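Local coordinates for protein ylmH (Streptococcus pneumoniae, PDB 2FPH) that probably acts in cell division and is likely to bind nucleic acid, with a putative RNA-binding domain of the RRM type, at residues A[18-23]-A[32-37]; A[43-48]-A[58-63]; A[86-91]-A[140-145]. All coordinates share one frame; numbering follows the deposited sequence.

Contact 1: residues A[18-23]-A[32-37]; sequences MEWIKK and LTPFIN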
ATOM      1  N   MET A  18     -12.751  -8.818  -8.858  1.00 15.82           N
ATOM      2  CA  MET A  18     -13.166 -10.113  -9.406  1.00 17.10           C
ATOM      3  C   MET A  18     -12.057 -10.815 -10.164  1.00 16.21           C
ATOM      4  O   MET A  18     -11.897 -12.079 -10.028  1.00 15.67           O
ATOM      5  CB  MET A  18     -14.447  -9.959 -10.291  1.00 17.27           C
ATOM      6  CG  MET A  18     -15.678  -9.643  -9.554  1.00 19.41           C
ATOM      7  SD  MET A  18     -16.145 -10.688  -8.170  1.00 24.38           S
ATOM      8  CE  MET A  18     -16.219 -12.176  -9.051  1.00 27.60           C
ATOM      9  N   GLU A  19     -11.198 -10.036 -10.805  1.00 16.50           N
ATOM     10  CA  GLU A  19      -9.977 -10.570 -11.468  1.00 17.48           C
ATOM     11  C   GLU A  19      -9.031 -11.150 -10.459  1.00 16.25           C
ATOM     12  O   GLU A  19      -8.471 -12.256 -10.646  1.00 16.85           O
ATOM     13  CB  GLU A  19      -9.284  -9.523 -12.418  1.00 18.27           C
ATOM     14  CG  GLU A  19     -10.264  -9.032 -13.499  1.00 24.63           C
ATOM     15  CD  GLU A  19      -9.856  -7.789 -14.291  1.00 33.78           C
ATOM     16  OE1 GLU A  19      -9.205  -6.854 -13.751  1.00 38.57           O
ATOM     17  OE2 GLU A  19     -10.223  -7.741 -15.488  1.00 38.35           O
ATOM     18  N   TRP A  20      -8.859 -10.450  -9.339  1.00 14.71           N
ATOM     19  CA  TRP A  20      -7.972 -10.940  -8.281  1.00 13.57           C
ATOM     20  C   TRP A  20      -8.518 -12.218  -7.653  1.00 13.58           C
ATOM     21  O   TRP A  20      -7.761 -13.150  -7.386  1.00 14.00           O
ATOM     22  CB  TRP A  20      -7.755  -9.881  -7.217  1.00 13.91           C
ATOM     23  CG  TRP A  20      -7.028  -8.657  -7.754  1.00 12.19           C
ATOM     24  CD1 TRP A  20      -6.259  -8.556  -8.884  1.00 14.19           C
ATOM     25  CD2 TRP A  20      -7.098  -7.348  -7.211  1.00 14.95           C
ATOM     26  NE1 TRP A  20      -5.796  -7.265  -9.057  1.00 17.77           N
ATOM     27  CE2 TRP A  20      -6.299  -6.499  -8.032  1.00 16.42           C
ATOM     28  CE3 TRP A  20      -7.737  -6.800  -6.095  1.00 15.86           C
ATOM     29  CZ2 TRP A  20      -6.144  -5.138  -7.760  1.00 17.75           C
ATOM     30  CZ3 TRP A  20      -7.539  -5.406  -5.818  1.00 17.91           C
ATOM     31  CH2 TRP A  20      -6.793  -4.631  -6.650  1.00 18.13           C
ATOM     32  N   ILE A  21      -9.802 -12.234  -7.385  1.00 13.79           N
ATOM     33  CA  ILE A  21     -10.444 -13.453  -6.863  1.00 16.29           C
ATOM     34  C   ILE A  21     -10.264 -14.629  -7.808  1.00 16.87           C
ATOM     35  O   ILE A  21      -9.842 -15.678  -7.360  1.00 18.76           O
ATOM     36  CB  ILE A  21     -11.904 -13.165  -6.578  1.00 16.57           C
ATOM     37  CG1 ILE A  21     -11.992 -12.307  -5.305  1.00 18.33           C
ATOM     38  CG2 ILE A  21     -12.736 -14.406  -6.428  1.00 18.81           C
ATOM     39  CD1 ILE A  21     -13.284 -11.798  -5.090  1.00 18.45           C
ATOM     40  N   LYS A  22     -10.462 -14.408  -9.119  1.00 16.95           N
ATOM     41  CA  LYS A  22     -10.222 -15.459 -10.126  1.00 18.25           C
ATOM     42  C   LYS A  22      -8.778 -15.959 -10.130  1.00 18.40           C
ATOM     43  O   LYS A  22      -8.572 -17.126 -10.304  1.00 18.20           O
ATOM     44  CB  LYS A  22     -10.618 -14.984 -11.520  1.00 18.58           C
ATOM     45  CG  LYS A  22     -10.085 -15.828 -12.758  1.00 25.96           C
ATOM     46  CD  LYS A  22     -11.122 -16.735 -13.375  1.00 29.95           C
ATOM     47  CE  LYS A  22     -10.546 -17.554 -14.597  1.00 32.26           C
ATOM     48  NZ  LYS A  22     -11.437 -17.533 -15.846  1.00 36.98           N
ATOM     49  N   LYS A  23      -7.790 -15.085  -9.939  1.00 16.97           N
ATOM     50  CA  LYS A  23      -6.401 -15.497  -9.837  1.00 17.72           C
ATOM     51  C   LYS A  23      -6.210 -16.516  -8.713  1.00 16.72           C
ATOM     52  O   LYS A  23      -5.434 -17.485  -8.848  1.00 16.71           O
ATOM     53  CB  LYS A  23      -5.494 -14.293  -9.522  1.00 17.60           C
ATOM     54  CG  LYS A  23      -5.210 -13.292 -10.615  1.00 24.63           C
ATOM     55  CD  LYS A  23      -5.641 -13.631 -12.014  1.00 29.90           C
ATOM     56  CE  LYS A  23      -4.413 -13.598 -12.986  1.00 31.97           C
ATOM     57  NZ  LYS A  23      -4.780 -13.470 -14.451  1.00 35.06           N
ATOM     58  N   LEU A  32      -1.585 -11.064  -3.589  1.00 14.14           N
ATOM     59  CA  LEU A  32      -1.368  -9.808  -2.875  1.00 14.61           C
ATOM     60  C   LEU A  32      -1.678  -8.628  -3.813  1.00 15.01           C
ATOM     61  O   LEU A  32      -1.068  -8.478  -4.903  1.00 14.28           O
ATOM     62  CB  LEU A  32       0.079  -9.747  -2.410  1.00 15.05           C
ATOM     63  CG  LEU A  32       0.624  -8.460  -1.799  1.00 14.83           C
ATOM     64  CD1 LEU A  32      -0.131  -8.273  -0.551  1.00 11.84           C
ATOM     65  CD2 LEU A  32       2.183  -8.534  -1.515  1.00 15.98           C
ATOM     66  N   THR A  33      -2.572  -7.753  -3.359  1.00 13.11           N
ATOM     67  CA  THR A  33      -3.007  -6.604  -4.097  1.00 13.62           C
ATOM     68  C   THR A  33      -2.010  -5.469  -4.026  1.00 13.38           C
ATOM     69  O   THR A  33      -1.080  -5.439  -3.154  1.00 13.21           O
ATOM     70  CB  THR A  33      -4.351  -6.045  -3.568  1.00 13.59           C
ATOM     71  OG1 THR A  33      -4.161  -5.376  -2.275  1.00 11.44           O
ATOM     72  CG2 THR A  33      -5.351  -7.105  -3.428  1.00 14.07           C
ATOM     73  N   PRO A  34      -2.187  -4.478  -4.882  1.00 13.10           N
ATOM     74  CA  PRO A  34      -1.441  -3.235  -4.707  1.00 13.07           C
ATOM     75  C   PRO A  34      -1.975  -2.471  -3.517  1.00 12.55           C
ATOM     76  O   PRO A  34      -2.959  -2.867  -2.886  1.00 12.86           O
ATOM     77  CB  PRO A  34      -1.780  -2.450  -5.962  1.00 14.92           C
ATOM     78  CG  PRO A  34      -2.510  -3.346  -6.829  1.00 16.69           C
ATOM     79  CD  PRO A  34      -3.054  -4.437  -6.064  1.00 13.63           C
ATOM     80  N   PHE A  35      -1.405  -1.290  -3.267  1.00 12.47           N
ATOM     81  CA  PHE A  35      -2.049  -0.432  -2.264  1.00 12.53           C
ATOM     82  C   PHE A  35      -3.426   0.067  -2.740  1.00 13.96           C
ATOM     83  O   PHE A  35      -3.572   0.539  -3.880  1.00 12.92           O
ATOM     84  CB  PHE A  35      -1.178   0.726  -1.869  1.00 12.52           C
ATOM     85  CG  PHE A  35      -0.024   0.346  -0.999  1.00 11.39           C
ATOM     86  CD1 PHE A  35      -0.201   0.318   0.383  1.00 11.80           C
ATOM     87  CD2 PHE A  35       1.220   0.061  -1.508  1.00 12.45           C
ATOM     88  CE1 PHE A  35       0.836   0.027   1.248  1.00 14.61           C
ATOM     89  CE2 PHE A  35       2.298  -0.267  -0.624  1.00 13.98           C
ATOM     90  CZ  PHE A  35       2.080  -0.243   0.775  1.00 11.76           C
ATOM     91  N   ILE A  36      -4.398  -0.055  -1.841  1.00 13.87           N
ATOM     92  CA  ILE A  36      -5.785   0.402  -2.056  1.00 14.93           C
ATOM     93  C   ILE A  36      -6.271   1.230  -0.890  1.00 14.97           C
ATOM     94  O   ILE A  36      -5.705   1.186   0.217  1.00 15.57           O
ATOM     95  CB  ILE A  36      -6.712  -0.854  -2.280  1.00 14.39           C
ATOM     96  CG1 ILE A  36      -6.764  -1.796  -1.074  1.00 15.51           C
ATOM     97  CG2 ILE A  36      -6.293  -1.627  -3.528  1.00 13.90           C
ATOM     98  CD1 ILE A  36      -7.773  -2.954  -1.239  1.00 13.73           C
ATOM     99  N   ASN A  37      -7.293   2.048  -1.135  1.00 15.64           N
ATOM    100  CA  ASN A  37      -7.846   2.940  -0.120  1.00 15.76           C
ATOM    101  C   ASN A  37      -8.867   2.236   0.778  1.00 16.72           C
ATOM    102  O   ASN A  37      -9.187   1.063   0.556  1.00 15.74           O
ATOM    103  CB  ASN A  37      -8.335   4.261  -0.778  1.00 17.55           C
ATOM    104  CG  ASN A  37      -9.625   4.101  -1.548  1.00 16.12           C
ATOM    105  OD1 ASN A  37     -10.470   3.268  -1.232  1.00 15.32           O
ATOM    106  ND2 ASN A  37      -9.827   4.976  -2.530  1.00 19.73           N
TER
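Thr33 OG1 is gripped by two backbone groups while its methyl branch meets Trp20. The hydroxyl donates to Pro34 O at 2.8 Å, and Val69 N of strand 69-72 also bonds to it. The setting is a pair of helices packed on a small antiparallel sheet in the YlmH N-terminal region: helix 11-27 lies against the loop that leaves strand 31-32 and leads to helix 38-50. With chi1 at 73°, OG1 sits between the backbone N and the carbonyl carbon of Thr33, and CG2 stands anti to that carbonyl carbon, turned to the indole. With two partners, Pro34 O and Val69 N, the rotation of the hydroxyl branch is probably well fixed.

Trp20 receives Thr33 over one face of its ring. Thr33 CG2 lies 3.5 Å above the ring plane, offset toward the rim, and 3.6 Å from Trp20 CE3. Thr33 CB makes a CH-pi contact, 4.2 Å from the centroid of the six-membered ring and 21° off the normal. The two side chains cross at about a right angle. Leu71 and Leu44 also touch the indole and Phe31 stacks with it, so helix, sheet and loop all meet there. Backbone bonds tie Thr33 to Val69 of strand 69-72, and Ile36 to Val67 just ahead of that strand. Farther along the ring the approach turns oblique: Pro34 CD reaches Trp20 CZ2 at 3.6 Å, and Ile36 CG2 comes within 4.4 Å of Trp20 CH2.

Contact 2: residues A[43-48]-A[58-63]; sequences LLKILA and SGEFVS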
ATOM      1  N   LEU A  43     -14.725  -2.943   0.007  1.00 15.27           N
ATOM      2  CA  LEU A  43     -15.334  -3.610  -1.160  1.00 14.42           C
ATOM      3  C   LEU A  43     -14.738  -4.958  -1.367  1.00 14.24           C
ATOM      4  O   LEU A  43     -15.468  -5.910  -1.567  1.00 14.59           O
ATOM      5  CB  LEU A  43     -15.082  -2.799  -2.392  1.00 14.52           C
ATOM      6  CG  LEU A  43     -16.130  -1.888  -3.024  1.00 21.47           C
ATOM      7  CD1 LEU A  43     -17.360  -1.466  -2.132  1.00 19.85           C
ATOM      8  CD2 LEU A  43     -15.539  -0.852  -3.910  1.00 15.61           C
ATOM      9  N   LEU A  44     -13.405  -5.058  -1.259  1.00 13.57           N
ATOM     10  CA  LEU A  44     -12.751  -6.335  -1.556  1.00 14.60           C
ATOM     11  C   LEU A  44     -13.106  -7.347  -0.439  1.00 13.44           C
ATOM     12  O   LEU A  44     -13.326  -8.512  -0.698  1.00 16.15           O
ATOM     13  CB  LEU A  44     -11.263  -6.104  -1.703  1.00 14.61           C
ATOM     14  CG  LEU A  44     -10.410  -6.916  -2.665  1.00 21.32           C
ATOM     15  CD1 LEU A  44      -8.951  -7.023  -2.170  1.00 14.26           C
ATOM     16  CD2 LEU A  44     -10.973  -8.131  -3.385  1.00 17.10           C
ATOM     17  N   LYS A  45     -13.125  -6.921   0.820  1.00 15.26           N
ATOM     18  CA  LYS A  45     -13.573  -7.779   1.919  1.00 15.93           C
ATOM     19  C   LYS A  45     -14.986  -8.381   1.693  1.00 16.23           C
ATOM     20  O   LYS A  45     -15.184  -9.561   1.918  1.00 17.11           O
ATOM     21  CB  LYS A  45     -13.548  -6.995   3.235  1.00 17.82           C
ATOM     22  CG  LYS A  45     -12.139  -6.844   3.791  1.00 20.28           C
ATOM     23  CD  LYS A  45     -12.067  -5.802   4.859  1.00 24.12           C
ATOM     24  CE  LYS A  45     -10.725  -5.778   5.621  1.00 28.21           C
ATOM     25  NZ  LYS A  45      -9.935  -7.019   5.480  1.00 32.19           N
ATOM     26  N   ILE A  46     -15.891  -7.578   1.172  1.00 16.60           N
ATOM     27  CA  ILE A  46     -17.237  -8.050   0.805  1.00 17.88           C
ATOM     28  C   ILE A  46     -17.211  -9.127  -0.328  1.00 17.49           C
ATOM     29  O   ILE A  46     -17.755 -10.258  -0.176  1.00 17.37           O
ATOM     30  CB  ILE A  46     -18.157  -6.928   0.425  1.00 19.11           C
ATOM     31  CG1 ILE A  46     -18.420  -5.985   1.621  1.00 21.76           C
ATOM     32  CG2 ILE A  46     -19.476  -7.475  -0.027  1.00 20.10           C
ATOM     33  CD1 ILE A  46     -18.944  -4.620   1.129  1.00 25.91           C
ATOM     34  N   LEU A  47     -16.473  -8.805  -1.390  1.00 17.10           N
ATOM     35  CA  LEU A  47     -16.322  -9.760  -2.519  1.00 17.36           C
ATOM     36  C   LEU A  47     -15.696 -11.065  -2.021  1.00 17.48           C
ATOM     37  O   LEU A  47     -16.155 -12.136  -2.355  1.00 14.91           O
ATOM     38  CB  LEU A  47     -15.489  -9.129  -3.633  1.00 18.91           C
ATOM     39  CG  LEU A  47     -15.986  -8.787  -5.038  1.00 25.20           C
ATOM     40  CD1 LEU A  47     -17.478  -8.439  -5.130  1.00 23.38           C
ATOM     41  CD2 LEU A  47     -15.100  -7.789  -5.712  1.00 24.31           C
ATOM     42  N   ALA A  48     -14.609 -10.990  -1.261  1.00 16.04           N
ATOM     43  CA  ALA A  48     -13.933 -12.165  -0.734  1.00 18.10           C
ATOM     44  C   ALA A  48     -14.882 -13.062   0.071  1.00 19.73           C
ATOM     45  O   ALA A  48     -14.980 -14.256  -0.187  1.00 21.75           O
ATOM     46  CB  ALA A  48     -12.754 -11.767   0.088  1.00 18.51           C
ATOM     47  N   SER A  58      -3.395  -5.486   5.399  1.00 12.42           N
ATOM     48  CA  SER A  58      -2.219  -5.034   6.143  1.00 13.58           C
ATOM     49  C   SER A  58      -2.662  -4.077   7.297  1.00 13.91           C
ATOM     50  O   SER A  58      -1.940  -3.917   8.281  1.00 14.62           O
ATOM     51  CB  SER A  58      -1.171  -4.374   5.263  1.00 13.71           C
ATOM     52  OG  SER A  58      -1.692  -3.263   4.570  1.00 12.91           O
ATOM     53  N   GLY A  59      -3.833  -3.457   7.147  1.00 13.82           N
ATOM     54  CA  GLY A  59      -4.375  -2.583   8.168  1.00 14.33           C
ATOM     55  C   GLY A  59      -4.784  -3.269   9.434  1.00 15.87           C
ATOM     56  O   GLY A  59      -4.983  -2.602  10.479  1.00 16.41           O
ATOM     57  N   GLU A  60      -4.873  -4.595   9.395  1.00 15.13           N
ATOM     58  CA  GLU A  60      -5.163  -5.400  10.572  1.00 16.09           C
ATOM     59  C   GLU A  60      -3.872  -5.803  11.295  1.00 14.98           C
ATOM     60  O   GLU A  60      -3.958  -6.556  12.260  1.00 18.68           O
ATOM     61  CB  GLU A  60      -5.939  -6.665  10.158  1.00 17.44           C
ATOM     62  CG  GLU A  60      -7.312  -6.462   9.506  1.00 20.45           C
ATOM     63  CD  GLU A  60      -7.950  -7.767   9.007  1.00 27.47           C
ATOM     64  OE1 GLU A  60      -7.727  -8.210   7.844  1.00 23.74           O
ATOM     65  OE2 GLU A  60      -8.702  -8.392   9.791  1.00 33.22           O
ATOM     66  N   PHE A  61      -2.707  -5.314  10.826  1.00 15.62           N
ATOM     67  CA  PHE A  61      -1.376  -5.563  11.411  1.00 16.22           C
ATOM     68  C   PHE A  61      -0.680  -4.248  11.768  1.00 18.66           C
ATOM     69  O   PHE A  61      -0.081  -4.142  12.858  1.00 19.57           O
ATOM     70  CB  PHE A  61      -0.471  -6.323  10.433  1.00 15.93           C
ATOM     71  CG  PHE A  61      -0.887  -7.758  10.182  1.00 14.32           C
ATOM     72  CD1 PHE A  61      -2.010  -8.040   9.404  1.00 14.31           C
ATOM     73  CD2 PHE A  61      -0.170  -8.794  10.685  1.00 16.79           C
ATOM     74  CE1 PHE A  61      -2.410  -9.316   9.159  1.00 17.43           C
ATOM     75  CE2 PHE A  61      -0.564 -10.103  10.457  1.00 17.86           C
ATOM     76  CZ  PHE A  61      -1.684 -10.378   9.682  1.00 17.24           C
ATOM     77  N   VAL A  62      -0.724  -3.281  10.826  1.00 18.77           N
ATOM     78  CA  VAL A  62      -0.226  -1.910  10.988  1.00 21.03           C
ATOM     79  C   VAL A  62      -1.312  -0.982  10.606  1.00 20.45           C
ATOM     80  O   VAL A  62      -1.814  -1.055   9.478  1.00 21.50           O
ATOM     81  CB  VAL A  62       1.026  -1.628  10.083  1.00 21.82           C
ATOM     82  CG1 VAL A  62       1.454  -0.222  10.199  1.00 22.74           C
ATOM     83  CG2 VAL A  62       2.130  -2.540  10.415  1.00 23.00           C
ATOM     84  N   SER A  63      -1.751  -0.123  11.523  1.00 21.22           N
ATOM     85  CA  SER A  63      -2.858   0.768  11.209  1.00 22.92           C
ATOM     86  C   SER A  63      -2.404   1.740  10.148  1.00 20.85           C
ATOM     87  O   SER A  63      -1.342   2.349  10.244  1.00 21.30           O
ATOM     88  CB  SER A  63      -3.388   1.576  12.416  1.00 24.41           C
ATOM     89  OG  SER A  63      -3.277   0.864  13.642  1.00 31.98           O
TER
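The backbones of Lys45, in a helical turn, and Glu60, at the close of the 3-10 segment 58-60, stay far apart: the shortest CA separation between the two segments, from Lys45 CA to Gly59 CA, is 12.3 Å. Two long side chains therefore bridge the gap, and only 53 Å² is buried in total. Both point toward the opposing segment, and the two chains run past each other in opposite directions.

Lys45 is extended through chi3 (170°) and then bends at chi4, whose value of -19° is nearly eclipsed, which brings NZ round to the carboxylate. Glu60 is straight beyond CG. The ends form a salt bridge, Lys45 NZ to Glu60 OE1 at 3.4 Å, and as a hydrogen bond this is weak. The other oxygen lies farther off, with Glu60 OE2 at 4.7 Å from Lys45 NZ, so the ammonium addresses one oxygen and does not straddle the carboxylate. Glu60 OE1 has a firmer partner in Ser57 N. That bond turns the carboxylate back over the start of its own 3-10 turn, where Ser57 OG is in turn bonded to Gly59 N. The lysine thus meets an oxygen that its own turn already positions.

Ser58 O, at the start of the turn, closes it by accepting from Phe61 N at 3.0 Å and Val62 N at 2.9 Å. Glu60 also touches a crystal neighbour, so its exact pose may partly reflect lattice packing.

This is a surface contact beside strand 54-57, an outer strand of the three-stranded sheet. The Lys45 chain runs across Cys55 and Ser57 of that strand, while Leu44 and Ala48 of the same helix 38-50 pack on strand 69-72 and Leu43 and Leu47 turn to helix 11-27.

Contact 3: residues A[86-91]-A[140-145]; sequences SLQEIV and LFQDGL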
ATOM      1  N   SER A  86       7.492  -2.226   3.170  1.00 17.57           N
ATOM      2  CA  SER A  86       8.702  -1.726   3.842  1.00 18.72           C
ATOM      3  C   SER A  86       8.353  -0.348   4.432  1.00 17.98           C
ATOM      4  O   SER A  86       7.597   0.418   3.812  1.00 18.25           O
ATOM      5  CB  SER A  86       9.797  -1.570   2.798  1.00 19.28           C
ATOM      6  OG  SER A  86      11.068  -1.234   3.320  1.00 23.21           O
ATOM      7  N   LEU A  87       8.842  -0.025   5.624  1.00 17.44           N
ATOM      8  CA  LEU A  87       8.718   1.337   6.104  1.00 17.86           C
ATOM      9  C   LEU A  87      10.043   2.011   5.800  1.00 19.31           C
ATOM     10  O   LEU A  87      11.089   1.507   6.222  1.00 19.37           O
ATOM     11  CB  LEU A  87       8.438   1.418   7.601  1.00 18.97           C
ATOM     12  CG  LEU A  87       8.211   2.741   8.333  1.00 19.45           C
ATOM     13  CD1 LEU A  87       7.028   3.530   7.918  1.00 19.72           C
ATOM     14  CD2 LEU A  87       8.160   2.507   9.859  1.00 21.10           C
ATOM     15  N   GLN A  88      10.004   3.172   5.153  1.00 19.04           N
ATOM     16  CA  GLN A  88      11.214   3.945   4.890  1.00 19.32           C
ATOM     17  C   GLN A  88      11.136   5.275   5.605  1.00 20.58           C
ATOM     18  O   GLN A  88      10.196   6.043   5.407  1.00 19.57           O
ATOM     19  CB  GLN A  88      11.400   4.192   3.369  1.00 18.40           C
ATOM     20  CG  GLN A  88      11.596   2.910   2.569  1.00 19.58           C
ATOM     21  CD  GLN A  88      12.909   2.231   2.871  1.00 19.94           C
ATOM     22  OE1 GLN A  88      13.989   2.835   2.728  1.00 24.74           O
ATOM     23  NE2 GLN A  88      12.840   0.952   3.263  1.00 24.41           N
ATOM     24  N   GLU A  89      12.150   5.532   6.435  1.00 21.10           N
ATOM     25  CA  GLU A  89      12.365   6.868   6.972  1.00 21.98           C
ATOM     26  C   GLU A  89      12.987   7.752   5.919  1.00 21.54           C
ATOM     27  O   GLU A  89      13.946   7.358   5.243  1.00 20.45           O
ATOM     28  CB  GLU A  89      13.329   6.845   8.145  1.00 22.78           C
ATOM     29  CG  GLU A  89      13.371   8.186   8.846  1.00 27.05           C
ATOM     30  CD  GLU A  89      12.482   8.269  10.065  1.00 31.55           C
ATOM     31  OE1 GLU A  89      12.113   7.213  10.633  1.00 32.51           O
ATOM     32  OE2 GLU A  89      12.190   9.419  10.463  1.00 36.28           O
ATOM     33  N   ILE A  90      12.447   8.957   5.801  1.00 22.22           N
ATOM     34  CA  ILE A  90      12.954   9.952   4.845  1.00 22.30           C
ATOM     35  C   ILE A  90      13.877  10.801   5.689  1.00 23.61           C
ATOM     36  O   ILE A  90      13.414  11.738   6.341  1.00 22.32           O
ATOM     37  CB  ILE A  90      11.825  10.780   4.207  1.00 22.95           C
ATOM     38  CG1 ILE A  90      10.864   9.874   3.411  1.00 23.02           C
ATOM     39  CG2 ILE A  90      12.393  11.795   3.221  1.00 22.04           C
ATOM     40  CD1 ILE A  90       9.614  10.531   2.849  1.00 24.24           C
ATOM     41  N   VAL A  91      15.153  10.398   5.728  1.00 24.68           N
ATOM     42  CA  VAL A  91      16.180  11.038   6.544  1.00 25.71           C
ATOM     43  C   VAL A  91      16.618  12.376   5.902  1.00 28.54           C
ATOM     44  O   VAL A  91      17.194  12.423   4.817  1.00 25.67           O
ATOM     45  CB  VAL A  91      17.413  10.107   6.850  1.00 25.51           C
ATOM     46  CG1 VAL A  91      18.390  10.791   7.760  1.00 26.91           C
ATOM     47  CG2 VAL A  91      16.938   8.779   7.530  1.00 26.35           C
ATOM     48  N   LEU A 140      13.892   1.404  -6.503  1.00 25.33           N
ATOM     49  CA  LEU A 140      13.292   2.533  -7.135  1.00 27.31           C
ATOM     50  C   LEU A 140      13.204   3.696  -6.130  1.00 25.95           C
ATOM     51  O   LEU A 140      13.587   4.800  -6.449  1.00 27.61           O
ATOM     52  CB  LEU A 140      11.934   2.120  -7.691  1.00 28.14           C
ATOM     53  CG  LEU A 140      11.065   3.114  -8.456  1.00 31.25           C
ATOM     54  CD1 LEU A 140      10.673   4.267  -7.600  1.00 32.45           C
ATOM     55  CD2 LEU A 140      11.743   3.578  -9.735  1.00 33.82           C
ATOM     56  N   PHE A 141      12.735   3.460  -4.908  1.00 24.05           N
ATOM     57  CA  PHE A 141      12.651   4.531  -3.917  1.00 22.40           C
ATOM     58  C   PHE A 141      13.954   4.940  -3.315  1.00 22.21           C
ATOM     59  O   PHE A 141      14.242   6.132  -3.220  1.00 21.95           O
ATOM     60  CB  PHE A 141      11.667   4.142  -2.787  1.00 22.06           C
ATOM     61  CG  PHE A 141      10.251   4.308  -3.155  1.00 21.60           C
ATOM     62  CD1 PHE A 141       9.537   3.258  -3.693  1.00 23.06           C
ATOM     63  CD2 PHE A 141       9.580   5.498  -2.877  1.00 21.07           C
ATOM     64  CE1 PHE A 141       8.173   3.410  -4.049  1.00 24.98           C
ATOM     65  CE2 PHE A 141       8.239   5.621  -3.215  1.00 20.95           C
ATOM     66  CZ  PHE A 141       7.557   4.586  -3.781  1.00 21.84           C
ATOM     67  N   GLN A 142      14.737   3.979  -2.840  1.00 22.01           N
ATOM     68  CA  GLN A 142      15.993   4.317  -2.178  1.00 24.16           C
ATOM     69  C   GLN A 142      16.948   5.025  -3.163  1.00 24.53           C
ATOM     70  O   GLN A 142      17.620   5.986  -2.801  1.00 23.74           O
ATOM     71  CB  GLN A 142      16.641   3.077  -1.541  1.00 24.98           C
ATOM     72  CG  GLN A 142      15.905   2.630  -0.291  1.00 28.02           C
ATOM     73  CD  GLN A 142      16.693   1.708   0.607  1.00 31.76           C
ATOM     74  OE1 GLN A 142      17.650   1.053   0.158  1.00 33.19           O
ATOM     75  NE2 GLN A 142      16.280   1.633   1.884  1.00 33.59           N
ATOM     76  N   ASP A 143      17.052   4.536  -4.403  1.00 25.57           N
ATOM     77  CA  ASP A 143      17.997   5.172  -5.328  1.00 27.72           C
ATOM     78  C   ASP A 143      17.400   6.374  -6.069  1.00 27.38           C
ATOM     79  O   ASP A 143      18.137   7.229  -6.537  1.00 28.66           O
ATOM     80  CB  ASP A 143      18.576   4.139  -6.328  1.00 28.35           C
ATOM     81  CG  ASP A 143      19.438   3.098  -5.651  1.00 31.67           C
ATOM     82  OD1 ASP A 143      20.031   3.402  -4.591  1.00 39.03           O
ATOM     83  OD2 ASP A 143      19.558   1.916  -6.088  1.00 37.29           O
ATOM     84  N   GLY A 144      16.082   6.479  -6.147  1.00 27.23           N
ATOM     85  CA  GLY A 144      15.455   7.532  -6.921  1.00 27.05           C
ATOM     86  C   GLY A 144      15.075   8.745  -6.082  1.00 25.80           C
ATOM     87  O   GLY A 144      15.121   9.864  -6.558  1.00 27.42           O
ATOM     88  N   LEU A 145      14.673   8.530  -4.836  1.00 23.89           N
ATOM     89  CA  LEU A 145      14.221   9.616  -3.960  1.00 23.87           C
ATOM     90  C   LEU A 145      15.403  10.150  -3.170  1.00 23.55           C
ATOM     91  O   LEU A 145      15.652   9.731  -2.035  1.00 24.15           O
ATOM     92  CB  LEU A 145      13.102   9.125  -3.010  1.00 23.40           C
ATOM     93  CG  LEU A 145      11.731   9.812  -2.840  1.00 27.46           C
ATOM     94  CD1 LEU A 145      11.177   9.586  -1.447  1.00 24.36           C
ATOM     95  CD2 LEU A 145      11.608  11.284  -3.279  1.00 21.85           C
TER
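Gln88 leaves its strand with CG anti to the carbonyl carbon (chi1 -63°) and then bends at chi2 (-68°), which swings its amide toward Gln142. The latter stays extended beyond CG and so carries its own amide out from the helix. The two side chains cross at about a right angle, with their amide planes 65° apart.

Gln142 NE2 donates to Gln88 OE1 at 2.7 Å along a nearly straight N-H line. The acceptor lies in the amide plane of Gln142, whereas the donor is tilted out of the carbonyl plane of Gln88, so the planes can be well turned against each other without spoiling the bond. The other end of the Gln88 amide is also held: Gln88 NE2 donates to Ser86 OG at 2.8 Å, in its own amide plane. Since Ser86 OG bonds to Glu157 too, a short polar chain runs from helix to strands, consistent with the oxygen of Gln88 facing Gln142.

Apolar side chains only draw near, Ile90 CD1 lying 4.7 Å from Leu145 CD1, and the Phe141 ring leads off to Ile104, Ile133 and Leu155. Strand 85-91 is the middle strand of the antiparallel sheet, between 130-134 and 151-157, and helix 138-144 packs on the same face as helix 97-105, the beta-alpha-beta-beta-alpha-beta arrangement of an RRM-like domain. The face away from these helices would be the probable RNA-binding surface, as in other RRMs.

Reading from the N terminus, the three contacts come in series, with none nested and none crossing. Contact 1 closes a short loop between helix 11-27 and the segment ahead of helix 38-50. Contact 2 then closes another, from helix 38-50 over strand 54-57 to the turn beyond it. Their centres are 11 Å apart and they touch, since Leu44 and Leu47 of contact 2 pack against Thr33, Trp20, Ile21 and Met18 of contact 1, so together they tie up one helix-and-sheet unit. Contact 3 lies about 25 Å from either, centre to centre, on the other side of the chain's centre, and spans 48 intervening residues to join first strand and second helix of the RRM-like domain.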